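Local coordinates for purine nucleosidase, (IunH-1) (PDB 3T8J), which belongs to the nucleosidase clan, has an alpha/beta fold built on a mostly parallel central sheet, and holds a sodium ion in this structure, at residues A[5-10]-A[32-37]; A[118-123]-A[144-149]; A[122-127]-A[163-168]; A[182-187]-A[289-294]. One frame throughout, in Å; residues are numbered along the deposited sequence.

Interaction 1 of 4, residues A[5-10]-A[32-37]; sequences IIDCDT and TIVEGN. With NA (sodium ion), chain B.
D7 pairs with T32 and C8 with I33 as two parallel strands, whose end-to-end directions over residues 5-10 and 32-37 differ by 29°. The ladder runs from T32 N to I6 O, from C8 N to T32 O (2.8 Å) and from V34 N to C8 O (3.1 Å), the last bond before the strands give way to loops. D7 and T32 share a face of the beta-sheet and their side chains cross nearly at a right angle. With CG of D7 anti to the backbone N (chi1 -171°), T32 OG1 donates to D7 OD1 on its anti lone pair at 2.6 Å. N126 ND2 gives the same oxygen a second bond, and the methyl CG1 of V34 packs on OD2. On the other face, I33 curls its CD1 to 3.6 Å from T10 OG1, whose polar partner is the backbone of E43.

Beyond the strands, D9 and N37 meet through two bonds. N37 N reaches D9 OD1 at 2.9 Å, from the anti side and somewhat out of the carboxylate plane; N37 ND2 bonds D9 O at 3.1 Å. An asparagine suits this place because its amide also donates to a water on the ion. D9 OD1 is thus held by backbone while OD2 binds sodium at 2.3 Å, with D14, I121 and S122 as fellow ligands. The contact closes the beta-alpha-beta unit of strand 3-8, helix 12-23 and strand 27-33; D7 and D9 belong to the N-terminal aspartate cluster of this family, and D9 is a ligand of the metal site where the parallel strands end.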
loop_
_atom_site.group_PDB
_atom_site.type_symbol
_atom_site.label_atom_id
_atom_site.label_comp_id
_atom_site.label_asym_id
_atom_site.label_seq_id
_atom_site.Cartn_x
_atom_site.Cartn_y
_atom_site.Cartn_z
ATOM N N ILE A 5 20.409 18.489 -23.478
ATOM C CA ILE A 5 19.526 19.287 -22.606
ATOM C C ILE A 5 19.946 19.007 -21.178
ATOM O O ILE A 5 20.191 17.855 -20.803
ATOM C CB ILE A 5 18.055 18.881 -22.759
ATOM C CG1 ILE A 5 17.550 19.227 -24.137
ATOM C CG2 ILE A 5 17.185 19.507 -21.642
ATOM C CD1 ILE A 5 16.087 18.765 -24.410
ATOM N N ILE A 6 20.025 20.069 -20.352
ATOM C CA ILE A 6 20.255 19.887 -18.922
ATOM C C ILE A 6 18.995 20.319 -18.181
ATOM O O ILE A 6 18.487 21.407 -18.403
ATOM C CB ILE A 6 21.545 20.640 -18.425
ATOM C CG1 ILE A 6 21.824 20.354 -16.943
ATOM C CG2 ILE A 6 21.496 22.129 -18.696
ATOM C CD1 ILE A 6 23.184 20.927 -16.468
ATOM N N ASP A 7 18.492 19.436 -17.318
ATOM C CA ASP A 7 17.246 19.632 -16.568
ATOM C C ASP A 7 17.595 19.867 -15.105
ATOM O O ASP A 7 18.192 19.009 -14.457
ATOM C CB ASP A 7 16.335 18.408 -16.764
ATOM C CG ASP A 7 14.926 18.608 -16.191
ATOM O OD1 ASP A 7 14.112 19.408 -16.725
ATOM O OD2 ASP A 7 14.610 17.955 -15.156
ATOM N N CYS A 8 17.218 21.056 -14.621
ATOM C CA CYS A 8 17.716 21.645 -13.366
ATOM C C CYS A 8 16.607 22.082 -12.390
ATOM O O CYS A 8 15.706 22.847 -12.758
ATOM C CB CYS A 8 18.532 22.908 -13.686
ATOM S SG CYS A 8 19.987 22.619 -14.665
ATOM N N ASP A 9 16.723 21.645 -11.124
ATOM C CA ASP A 9 16.040 22.269 -9.974
ATOM C C ASP A 9 17.078 23.172 -9.316
ATOM O O ASP A 9 17.646 22.863 -8.284
ATOM C CB ASP A 9 15.402 21.253 -8.991
ATOM C CG ASP A 9 16.379 20.215 -8.395
ATOM O OD1 ASP A 9 16.112 19.737 -7.265
ATOM O OD2 ASP A 9 17.373 19.796 -9.047
ATOM N N THR A 10 17.366 24.266 -10.006
ATOM C CA THR A 10 18.709 24.863 -10.007
ATOM C C THR A 10 19.252 25.286 -8.647
ATOM O O THR A 10 18.755 26.243 -8.048
ATOM C CB THR A 10 18.730 26.127 -10.890
ATOM O OG1 THR A 10 17.887 25.961 -12.054
ATOM C CG2 THR A 10 20.173 26.464 -11.304
ATOM N N THR A 32 16.207 23.229 -18.965
ATOM C CA THR A 32 14.798 23.034 -18.579
ATOM C C THR A 32 14.740 23.087 -17.043
ATOM O O THR A 32 15.702 22.658 -16.384
ATOM C CB THR A 32 14.219 21.711 -19.165
ATOM O OG1 THR A 32 15.053 20.603 -18.815
ATOM C CG2 THR A 32 14.082 21.834 -20.715
ATOM N N ILE A 33 13.682 23.686 -16.484
ATOM C CA ILE A 33 13.569 23.879 -15.028
ATOM C C ILE A 33 12.434 23.055 -14.460
ATOM O O ILE A 33 11.333 23.047 -15.019
ATOM C CB ILE A 33 13.330 25.373 -14.676
ATOM C CG1 ILE A 33 14.337 26.286 -15.395
ATOM C CG2 ILE A 33 13.415 25.595 -13.136
ATOM C CD1 ILE A 33 15.788 26.077 -14.958
ATOM N N VAL A 34 12.695 22.417 -13.319
ATOM C CA VAL A 34 11.732 21.535 -12.657
ATOM C C VAL A 34 11.687 21.843 -11.149
ATOM O O VAL A 34 12.695 22.288 -10.586
ATOM C CB VAL A 34 12.076 20.045 -12.936
ATOM C CG1 VAL A 34 13.380 19.632 -12.239
ATOM C CG2 VAL A 34 10.905 19.094 -12.538
ATOM N N GLU A 35 10.569 21.544 -10.511
ATOM C CA GLU A 35 10.466 21.665 -9.042
ATOM C C GLU A 35 11.531 20.819 -8.349
ATOM O O GLU A 35 11.930 19.738 -8.866
ATOM C CB GLU A 35 9.048 21.260 -8.554
ATOM C CG GLU A 35 8.805 19.765 -8.360
ATOM C CD GLU A 35 8.565 18.968 -9.639
ATOM O OE1 GLU A 35 8.256 19.577 -10.684
ATOM O OE2 GLU A 35 8.646 17.705 -9.555
ATOM N N GLY A 36 11.964 21.251 -7.178
ATOM C CA GLY A 36 12.859 20.450 -6.347
ATOM C C GLY A 36 13.515 21.265 -5.241
ATOM O O GLY A 36 12.866 21.631 -4.283
ATOM N N ASN A 37 14.814 21.447 -5.364
ATOM C CA ASN A 37 15.661 21.943 -4.280
ATOM C C ASN A 37 15.161 23.218 -3.599
ATOM O O ASN A 37 15.188 23.299 -2.368
ATOM C CB ASN A 37 17.061 22.260 -4.811
ATOM C CG ASN A 37 17.923 21.026 -5.046
ATOM O OD1 ASN A 37 17.859 20.039 -4.306
ATOM N ND2 ASN A 37 18.781 21.111 -6.053
HETATM NA NA NA B . 19.283 19.078 -10.068
HETATM O O HOH W 1 20.476 19.371 -8.060
#

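Interaction 2 of 4, residues A[118-123]-A[144-149]. With NA (sodium ion), chain B.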
loop_
_atom_site.group_PDB
_atom_site.type_symbol
_atom_site.label_atom_id
_atom_site.label_comp_id
_atom_site.label_asym_id
_atom_site.label_seq_id
_atom_site.Cartn_x
_atom_site.Cartn_y
_atom_site.Cartn_z
ATOM N N PHE A 118 20.139 13.668 -22.640
ATOM C CA PHE A 118 19.369 14.349 -21.583
ATOM C C PHE A 118 20.060 14.159 -20.243
ATOM O O PHE A 118 20.195 13.038 -19.759
ATOM C CB PHE A 118 17.929 13.790 -21.537
ATOM C CG PHE A 118 16.964 14.614 -20.759
ATOM C CD1 PHE A 118 16.135 15.528 -21.400
ATOM C CD2 PHE A 118 16.840 14.452 -19.388
ATOM C CE1 PHE A 118 15.235 16.310 -20.668
ATOM C CE2 PHE A 118 15.934 15.235 -18.645
ATOM C CZ PHE A 118 15.115 16.153 -19.312
ATOM N N LEU A 119 20.500 15.270 -19.631
ATOM C CA LEU A 119 21.180 15.219 -18.340
ATOM C C LEU A 119 20.135 15.511 -17.254
ATOM O O LEU A 119 19.767 16.669 -17.001
ATOM C CB LEU A 119 22.355 16.197 -18.340
ATOM C CG LEU A 119 23.188 16.272 -17.069
ATOM C CD1 LEU A 119 23.791 14.923 -16.664
ATOM C CD2 LEU A 119 24.298 17.329 -17.220
ATOM N N ALA A 120 19.621 14.413 -16.688
ATOM C CA ALA A 120 18.545 14.400 -15.709
ATOM C C ALA A 120 19.150 14.408 -14.314
ATOM O O ALA A 120 19.248 13.364 -13.649
ATOM C CB ALA A 120 17.657 13.147 -15.911
ATOM N N ILE A 121 19.522 15.607 -13.863
ATOM C CA ILE A 121 20.142 15.797 -12.535
ATOM C C ILE A 121 19.160 16.322 -11.485
ATOM O O ILE A 121 19.569 16.854 -10.461
ATOM C CB ILE A 121 21.416 16.683 -12.613
ATOM C CG1 ILE A 121 21.181 17.985 -13.387
ATOM C CG2 ILE A 121 22.561 15.892 -13.278
ATOM C CD1 ILE A 121 22.293 19.058 -13.190
ATOM N N SER A 122 17.875 16.165 -11.752
ATOM C CA SER A 122 16.783 16.730 -10.962
ATOM C C SER A 122 15.585 15.786 -10.934
ATOM O O SER A 122 15.584 14.741 -11.635
ATOM C CB SER A 122 16.385 18.076 -11.595
ATOM O OG SER A 122 17.550 18.888 -11.827
ATOM N N PRO A 123 14.517 16.127 -10.203
ATOM C CA PRO A 123 13.281 15.334 -10.321
ATOM C C PRO A 123 12.827 15.180 -11.796
ATOM O O PRO A 123 13.070 16.055 -12.614
ATOM C CB PRO A 123 12.284 16.108 -9.461
ATOM C CG PRO A 123 13.146 16.795 -8.439
ATOM C CD PRO A 123 14.349 17.217 -9.229
ATOM N N VAL A 144 19.970 8.983 -21.609
ATOM C CA VAL A 144 19.541 9.719 -20.394
ATOM C C VAL A 144 20.553 9.403 -19.307
ATOM O O VAL A 144 20.741 8.237 -18.923
ATOM C CB VAL A 144 18.124 9.341 -19.973
ATOM C CG1 VAL A 144 17.672 10.190 -18.777
ATOM C CG2 VAL A 144 17.164 9.538 -21.159
ATOM N N TRP A 145 21.162 10.466 -18.763
ATOM C CA TRP A 145 22.115 10.388 -17.657
ATOM C C TRP A 145 21.394 10.859 -16.394
ATOM O O TRP A 145 21.041 12.020 -16.303
ATOM C CB TRP A 145 23.319 11.281 -17.953
ATOM C CG TRP A 145 24.057 10.981 -19.241
ATOM C CD1 TRP A 145 23.904 11.607 -20.462
ATOM C CD2 TRP A 145 25.100 10.014 -19.426
ATOM N NE1 TRP A 145 24.786 11.079 -21.374
ATOM C CE2 TRP A 145 25.517 10.089 -20.771
ATOM C CE3 TRP A 145 25.706 9.072 -18.585
ATOM C CZ2 TRP A 145 26.512 9.271 -21.274
ATOM C CZ3 TRP A 145 26.702 8.261 -19.099
ATOM C CH2 TRP A 145 27.081 8.359 -20.435
ATOM N N VAL A 146 21.126 9.937 -15.491
ATOM C CA VAL A 146 20.283 10.198 -14.314
ATOM C C VAL A 146 21.132 10.281 -13.053
ATOM O O VAL A 146 21.878 9.346 -12.735
ATOM C CB VAL A 146 19.238 9.082 -14.128
ATOM C CG1 VAL A 146 18.441 9.278 -12.816
ATOM C CG2 VAL A 146 18.259 9.024 -15.309
ATOM N N MET A 147 21.041 11.410 -12.349
ATOM C CA MET A 147 21.520 11.455 -10.964
ATOM C C MET A 147 20.283 11.100 -10.137
ATOM O O MET A 147 19.272 11.844 -10.150
ATOM C CB MET A 147 22.035 12.832 -10.552
ATOM C CG MET A 147 22.759 12.832 -9.208
ATOM S SD MET A 147 21.598 12.731 -7.803
ATOM C CE MET A 147 22.397 11.475 -6.796
ATOM N N GLY A 148 20.318 9.957 -9.461
ATOM C CA GLY A 148 19.167 9.574 -8.663
ATOM C C GLY A 148 19.338 8.249 -7.981
ATOM O O GLY A 148 20.135 7.433 -8.398
ATOM N N GLY A 149 18.554 8.061 -6.934
ATOM C CA GLY A 149 18.434 6.817 -6.233
ATOM C C GLY A 149 19.403 6.597 -5.094
ATOM O O GLY A 149 20.373 7.354 -4.893
HETATM NA NA NA B . 19.283 19.078 -10.068
HETATM O O HOH W 2 16.552 12.024 -11.363
HETATM O O HOH W 1 20.476 19.371 -8.060
#
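The carbonyl oxygen of F118 lies at the edge of the W145 indole, near its plane and 4.0 Å from CD1. W145 NE1 is bonded to E117, and K143 makes a cation-pi contact with the ring, so an indole fits here by using both its N-H and its pi system. The F118 ring has A120 CB at its edge, in plane, and V144 CG1 near it obliquely. On the face of the beta-sheet that carries F118, V144 and V146, the small A120 packs its CB against both V144 CG1 (4.1 Å) and V146 CG2 (4.2 Å).

These are neighbouring parallel strands in the middle of the sheet, their axes 4.8 Å apart and 11° from parallel. W145 N bonds F118 O at 2.9 Å, A120 N bonds W145 O, and M147 N bonds A120 O. On the opposite face L119 CD1 lies against W145 CB.

Past the last pairing, I121 and M147 cross at about a right angle. I121 holds CG1 between its backbone N and carbonyl carbon (chi1 50°), which puts CG2 anti to that carbon and 4.1 Å from M147 CB. Its carbonyl O binds the sodium ion at 2.3 Å, beside S122 OG at 2.5 Å. A water bridges S122 O and M147 O where the strands diverge.

Interaction 3 of 4, residues A[122-127]-A[163-168]. With NA (sodium ion), chain B.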
loop_
_atom_site.group_PDB
_atom_site.type_symbol
_atom_site.label_atom_id
_atom_site.label_comp_id
_atom_site.label_asym_id
_atom_site.label_seq_id
_atom_site.Cartn_x
_atom_site.Cartn_y
_atom_site.Cartn_z
ATOM N N SER A 122 17.875 16.165 -11.752
ATOM C CA SER A 122 16.783 16.730 -10.962
ATOM C C SER A 122 15.585 15.786 -10.934
ATOM O O SER A 122 15.584 14.741 -11.635
ATOM C CB SER A 122 16.385 18.076 -11.595
ATOM O OG SER A 122 17.550 18.888 -11.827
ATOM N N PRO A 123 14.517 16.127 -10.203
ATOM C CA PRO A 123 13.281 15.334 -10.321
ATOM C C PRO A 123 12.827 15.180 -11.796
ATOM O O PRO A 123 13.070 16.055 -12.614
ATOM C CB PRO A 123 12.284 16.108 -9.461
ATOM C CG PRO A 123 13.146 16.795 -8.439
ATOM C CD PRO A 123 14.349 17.217 -9.229
ATOM N N LEU A 124 12.183 14.061 -12.124
ATOM C CA LEU A 124 12.010 13.644 -13.510
ATOM C C LEU A 124 10.688 14.082 -14.191
ATOM O O LEU A 124 10.313 13.623 -15.280
ATOM C CB LEU A 124 12.215 12.123 -13.582
ATOM C CG LEU A 124 13.658 11.641 -13.348
ATOM C CD1 LEU A 124 13.723 10.113 -13.071
ATOM C CD2 LEU A 124 14.568 11.938 -14.522
ATOM N N THR A 125 10.000 15.030 -13.568
ATOM C CA THR A 125 8.676 15.452 -14.009
ATOM C C THR A 125 8.626 15.928 -15.473
ATOM O O THR A 125 7.685 15.591 -16.182
ATOM C CB THR A 125 8.098 16.524 -13.032
ATOM O OG1 THR A 125 8.346 16.098 -11.686
ATOM C CG2 THR A 125 6.603 16.682 -13.272
ATOM N N ASN A 126 9.585 16.748 -15.912
ATOM C CA ASN A 126 9.543 17.269 -17.288
ATOM C C ASN A 126 9.755 16.170 -18.317
ATOM O O ASN A 126 9.092 16.163 -19.355
ATOM C CB ASN A 126 10.580 18.368 -17.519
ATOM C CG ASN A 126 10.251 19.641 -16.796
ATOM O OD1 ASN A 126 9.094 19.954 -16.599
ATOM N ND2 ASN A 126 11.289 20.397 -16.419
ATOM N N LEU A 127 10.708 15.264 -18.043
ATOM C CA LEU A 127 10.960 14.162 -19.007
ATOM C C LEU A 127 9.756 13.243 -19.063
ATOM O O LEU A 127 9.409 12.737 -20.153
ATOM C CB LEU A 127 12.254 13.416 -18.676
ATOM C CG LEU A 127 12.670 12.294 -19.635
ATOM C CD1 LEU A 127 12.932 12.864 -21.014
ATOM C CD2 LEU A 127 13.926 11.595 -19.105
ATOM N N PHE A 163 16.565 12.304 -2.971
ATOM C CA PHE A 163 15.688 13.429 -3.237
ATOM C C PHE A 163 15.038 13.460 -4.626
ATOM O O PHE A 163 13.823 13.614 -4.726
ATOM C CB PHE A 163 16.470 14.724 -3.017
ATOM C CG PHE A 163 15.648 15.968 -3.132
ATOM C CD1 PHE A 163 14.835 16.364 -2.074
ATOM C CD2 PHE A 163 15.706 16.763 -4.266
ATOM C CE1 PHE A 163 14.076 17.530 -2.162
ATOM C CE2 PHE A 163 14.964 17.932 -4.347
ATOM C CZ PHE A 163 14.172 18.329 -3.281
ATOM N N ASN A 164 15.828 13.349 -5.690
ATOM C CA ASN A 164 15.263 13.516 -7.049
ATOM C C ASN A 164 14.144 12.504 -7.319
ATOM O O ASN A 164 13.089 12.865 -7.845
ATOM C CB ASN A 164 16.338 13.373 -8.124
ATOM C CG ASN A 164 17.278 14.553 -8.162
ATOM O OD1 ASN A 164 16.967 15.629 -7.635
ATOM N ND2 ASN A 164 18.453 14.379 -8.815
ATOM N N ILE A 165 14.370 11.244 -6.943
ATOM C CA ILE A 165 13.347 10.211 -7.147
ATOM C C ILE A 165 12.166 10.415 -6.195
ATOM O O ILE A 165 10.994 10.320 -6.592
ATOM C CB ILE A 165 13.932 8.791 -6.983
ATOM C CG1 ILE A 165 15.162 8.591 -7.885
ATOM C CG2 ILE A 165 12.853 7.677 -7.258
ATOM C CD1 ILE A 165 14.880 8.760 -9.384
ATOM N N TRP A 166 12.455 10.723 -4.919
ATOM C CA TRP A 166 11.407 10.923 -3.914
ATOM C C TRP A 166 10.437 12.097 -4.271
ATOM O O TRP A 166 9.232 12.003 -4.018
ATOM C CB TRP A 166 12.067 11.194 -2.536
ATOM C CG TRP A 166 11.092 11.459 -1.439
ATOM C CD1 TRP A 166 10.501 10.545 -0.591
ATOM C CD2 TRP A 166 10.590 12.742 -1.040
ATOM N NE1 TRP A 166 9.642 11.175 0.282
ATOM C CE2 TRP A 166 9.674 12.527 0.017
ATOM C CE3 TRP A 166 10.802 14.056 -1.497
ATOM C CZ2 TRP A 166 8.995 13.571 0.632
ATOM C CZ3 TRP A 166 10.124 15.082 -0.877
ATOM C CH2 TRP A 166 9.227 14.833 0.170
ATOM N N VAL A 167 10.958 13.185 -4.821
ATOM C CA VAL A 167 10.119 14.379 -5.125
ATOM C C VAL A 167 8.961 14.006 -6.038
ATOM O O VAL A 167 7.806 14.382 -5.814
ATOM C CB VAL A 167 10.944 15.529 -5.700
ATOM C CG1 VAL A 167 10.055 16.574 -6.414
ATOM C CG2 VAL A 167 11.800 16.210 -4.591
ATOM N N ASP A 168 9.283 13.200 -7.059
ATOM C CA ASP A 168 8.281 12.768 -8.037
ATOM C C ASP A 168 8.520 11.322 -8.443
ATOM O O ASP A 168 9.088 11.057 -9.497
ATOM C CB ASP A 168 8.172 13.707 -9.234
ATOM C CG ASP A 168 6.893 13.480 -10.035
ATOM O OD1 ASP A 168 6.221 12.444 -9.815
ATOM O OD2 ASP A 168 6.537 14.332 -10.890
HETATM NA NA NA B . 19.283 19.078 -10.068
HETATM O O HOH W 3 11.660 12.080 -10.061
HETATM O O HOH W 1 20.476 19.371 -8.060
#
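P123 and N164 cross at about a right angle, and the carboxamide of N164 lies against the backbone that leads from S122 into the proline. Its OD1 is 3.5 Å from P123 CD, its CG 3.5 Å from S122 C, and its ND2 near S122 N, where two donors make no bond; ND2 bonds instead to M147 O and probably to I121 O, a sodium ligand. The proline ring, with no N-H to satisfy, offers a compact apolar edge: CG meets V167 CG1 at 3.7 Å, the two side chains crossing obliquely. V167 turns its other methyl, CG2, over one face of the F163 ring.

On another side, L124 and I165 lie alongside each other, pointing the same way, with CD1 to CD1 at 4.1 Å; A172 of helix 169-177 touches both.

The polar end of the contact is T125 with D168, again crossing at about a right angle. D168 holds CG anti to its backbone N (chi1 -164°), and OD2 comes to 2.7 Å from T125 OG1. That hydroxyl is also close to E35 OE2, and its one proton can serve only one carboxylate at a time. A water ties the backbones together, accepting from L124 N and donating to N164 O (2.8 Å) and D168 O (2.8 Å).

Both L124 and D168 stand at N-caps, and the D168 side chain caps helix 169-177, whose dipole would tend to stabilise its charge. Short helix 163-167 and this N-cap pack on the loop leading from strand 116-120 into helix 125-133, with N164 probably in the second shell of the metal site that S122 enters.

Interaction 4 of 4, residues A[182-187]-A[289-294]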
loop_
_atom_site.group_PDB
_atom_site.type_symbol
_atom_site.label_atom_id
_atom_site.label_comp_id
_atom_site.label_asym_id
_atom_site.label_seq_id
_atom_site.Cartn_x
_atom_site.Cartn_y
_atom_site.Cartn_z
ATOM N N ILE A 182 19.382 4.376 -20.122
ATOM C CA ILE A 182 19.658 5.072 -18.853
ATOM C C ILE A 182 20.950 4.588 -18.235
ATOM O O ILE A 182 21.148 3.366 -18.084
ATOM C CB ILE A 182 18.527 4.814 -17.836
ATOM C CG1 ILE A 182 17.229 5.485 -18.278
ATOM C CG2 ILE A 182 18.935 5.299 -16.418
ATOM C CD1 ILE A 182 15.991 5.042 -17.466
ATOM N N THR A 183 21.810 5.537 -17.842
ATOM C CA THR A 183 22.913 5.283 -16.933
ATOM C C THR A 183 22.631 6.135 -15.685
ATOM O O THR A 183 22.379 7.318 -15.810
ATOM C CB THR A 183 24.297 5.595 -17.554
ATOM O OG1 THR A 183 24.568 4.631 -18.594
ATOM C CG2 THR A 183 25.388 5.507 -16.495
ATOM N N MET A 184 22.633 5.480 -14.526
ATOM C CA MET A 184 22.175 6.063 -13.248
ATOM C C MET A 184 23.340 6.137 -12.262
ATOM O O MET A 184 24.058 5.166 -12.050
ATOM C CB MET A 184 21.066 5.155 -12.697
ATOM C CG MET A 184 20.559 5.434 -11.394
ATOM S SD MET A 184 19.459 4.002 -11.030
ATOM C CE MET A 184 18.327 5.049 -10.379
ATOM N N ILE A 185 23.490 7.305 -11.631
ATOM C CA ILE A 185 24.499 7.573 -10.621
ATOM C C ILE A 185 23.769 7.784 -9.277
ATOM O O ILE A 185 23.110 8.809 -9.088
ATOM C CB ILE A 185 25.329 8.839 -10.984
ATOM C CG1 ILE A 185 26.290 8.617 -12.184
ATOM C CG2 ILE A 185 26.236 9.269 -9.830
ATOM C CD1 ILE A 185 25.653 8.199 -13.524
ATOM N N PRO A 186 23.893 6.835 -8.334
ATOM C CA PRO A 186 23.157 6.937 -7.054
ATOM C C PRO A 186 23.816 7.832 -6.000
ATOM O O PRO A 186 25.046 7.944 -5.950
ATOM C CB PRO A 186 23.123 5.484 -6.539
ATOM C CG PRO A 186 23.673 4.650 -7.635
ATOM C CD PRO A 186 24.505 5.500 -8.488
ATOM N N TRP A 187 22.978 8.404 -5.139
ATOM C CA TRP A 187 23.443 9.174 -3.998
ATOM C C TRP A 187 24.417 8.400 -3.119
ATOM O O TRP A 187 25.442 8.956 -2.673
ATOM C CB TRP A 187 22.244 9.574 -3.148
ATOM C CG TRP A 187 22.618 10.286 -1.851
ATOM C CD1 TRP A 187 22.613 9.762 -0.583
ATOM C CD2 TRP A 187 23.063 11.629 -1.733
ATOM N NE1 TRP A 187 23.043 10.713 0.327
ATOM C CE2 TRP A 187 23.313 11.868 -0.360
ATOM C CE3 TRP A 187 23.258 12.668 -2.648
ATOM C CZ2 TRP A 187 23.756 13.114 0.119
ATOM C CZ3 TRP A 187 23.703 13.901 -2.160
ATOM C CH2 TRP A 187 23.930 14.103 -0.800
ATOM N N ALA A 289 18.474 -0.323 -16.446
ATOM C CA ALA A 289 19.411 0.769 -16.146
ATOM C C ALA A 289 20.801 0.256 -15.916
ATOM O O ALA A 289 20.983 -0.810 -15.334
ATOM C CB ALA A 289 18.950 1.569 -14.919
ATOM N N GLU A 290 21.786 1.016 -16.376
ATOM C CA GLU A 290 23.171 0.755 -16.067
ATOM C C GLU A 290 23.504 1.614 -14.870
ATOM O O GLU A 290 23.391 2.836 -14.956
ATOM C CB GLU A 290 24.066 1.119 -17.224
ATOM C CG GLU A 290 25.506 0.826 -16.997
ATOM C CD GLU A 290 26.337 1.227 -18.204
ATOM O OE1 GLU A 290 26.324 2.441 -18.563
ATOM O OE2 GLU A 290 26.981 0.332 -18.770
ATOM N N ILE A 291 23.916 0.987 -13.789
ATOM C CA ILE A 291 24.162 1.703 -12.534
ATOM C C ILE A 291 25.668 1.833 -12.296
ATOM O O ILE A 291 26.415 0.867 -12.412
ATOM C CB ILE A 291 23.495 0.972 -11.339
ATOM C CG1 ILE A 291 22.010 0.722 -11.628
ATOM C CG2 ILE A 291 23.771 1.730 -10.021
ATOM C CD1 ILE A 291 21.239 -0.012 -10.465
ATOM N N VAL A 292 26.118 3.046 -11.945
ATOM C CA VAL A 292 27.516 3.292 -11.600
ATOM C C VAL A 292 27.720 3.030 -10.110
ATOM O O VAL A 292 27.034 3.624 -9.271
ATOM C CB VAL A 292 27.926 4.739 -11.945
ATOM C CG1 VAL A 292 29.342 5.057 -11.435
ATOM C CG2 VAL A 292 27.799 4.969 -13.469
ATOM N N TYR A 293 28.644 2.130 -9.780
ATOM C CA TYR A 293 28.905 1.745 -8.392
ATOM C C TYR A 293 30.224 2.288 -7.839
ATOM O O TYR A 293 30.392 2.332 -6.621
ATOM C CB TYR A 293 28.851 0.208 -8.243
ATOM C CG TYR A 293 27.440 -0.351 -8.155
ATOM C CD1 TYR A 293 26.732 -0.785 -9.281
ATOM C CD2 TYR A 293 26.787 -0.423 -6.930
ATOM C CE1 TYR A 293 25.423 -1.299 -9.157
ATOM C CE2 TYR A 293 25.488 -0.929 -6.809
ATOM C CZ TYR A 293 24.803 -1.348 -7.934
ATOM O OH TYR A 293 23.502 -1.838 -7.777
ATOM N N GLU A 294 31.157 2.687 -8.708
ATOM C CA GLU A 294 32.454 3.246 -8.298
ATOM C C GLU A 294 32.959 4.266 -9.335
ATOM O O GLU A 294 32.625 4.159 -10.530
ATOM C CB GLU A 294 33.511 2.128 -8.131
ATOM C CG GLU A 294 33.176 1.014 -7.120
ATOM C CD GLU A 294 34.243 -0.086 -7.061
ATOM O OE1 GLU A 294 35.441 0.193 -7.309
ATOM O OE2 GLU A 294 33.865 -1.240 -6.764
#
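T183 and E290 lie side by side, pointing the same way, and T183 OG1 donates to E290 OE1 at 2.8 Å, meeting the oxygen on its anti side and 21° out of the carboxylate plane. The extended chain of E290 carries OE1 alongside that hydroxyl. Next to this pair, T183 CG2 touches V292 CG2 at 3.9 Å, and I185 CD1 meets the same V292 methyl. M184 and I291 run alongside each other on the other face, SD against CG1, while I182 CG2 packs on A289 CB. P186 crosses I291 at about a right angle, its CG 3.8 Å from I291 CG2.

The parallel backbones set these partners: E290 N bonds I182 O at 3.0 Å, M184 N bonds E290 O, and V292 N bonds M184 O. The strand axes cross at -28°, the usual twist of neighbouring strands. Further out, F176 of helix 169-177 packs on I182, M184 and A289, and I244 of helix 237-246 on I185 and V292. R254 forms a salt bridge with E290 OE1, and K143 NZ is bonded to T183 OG1.

P186 has no N-H to offer, and V292 O, with P186 CD at 3.2 Å, is buried without a polar partner. On the face of T183 and E290, a polar chain runs through K143, T183, E290 and R254, with charged groups at K143, E290 and R254; it probably steadies the carboxylate as an anion beside an otherwise apolar strand pair.

In the fold
All four contacts are buried. Interactions 1, 2 and 4 are parallel strand pairings in one beta-sheet: 3-8 neighbours 116-120 in it, and 141-147 neighbours 182-185, so interaction 2 lies between the other two. Interaction 3 is different, joining a loop and helix start to helix 163-167 and the N-cap after it, and shares S122 and P123 with interaction 2. Interactions 1, 2 and 3 meet at the sodium ion, where D7 O bonds S122 OG; away from the ion, E35 and T125 link interactions 1 and 3. Interaction 4 is the outlier, its centre about 19 Å from that of interaction 1; it is mainly apolar, with a threonine-glutamate bond and no metal ligand.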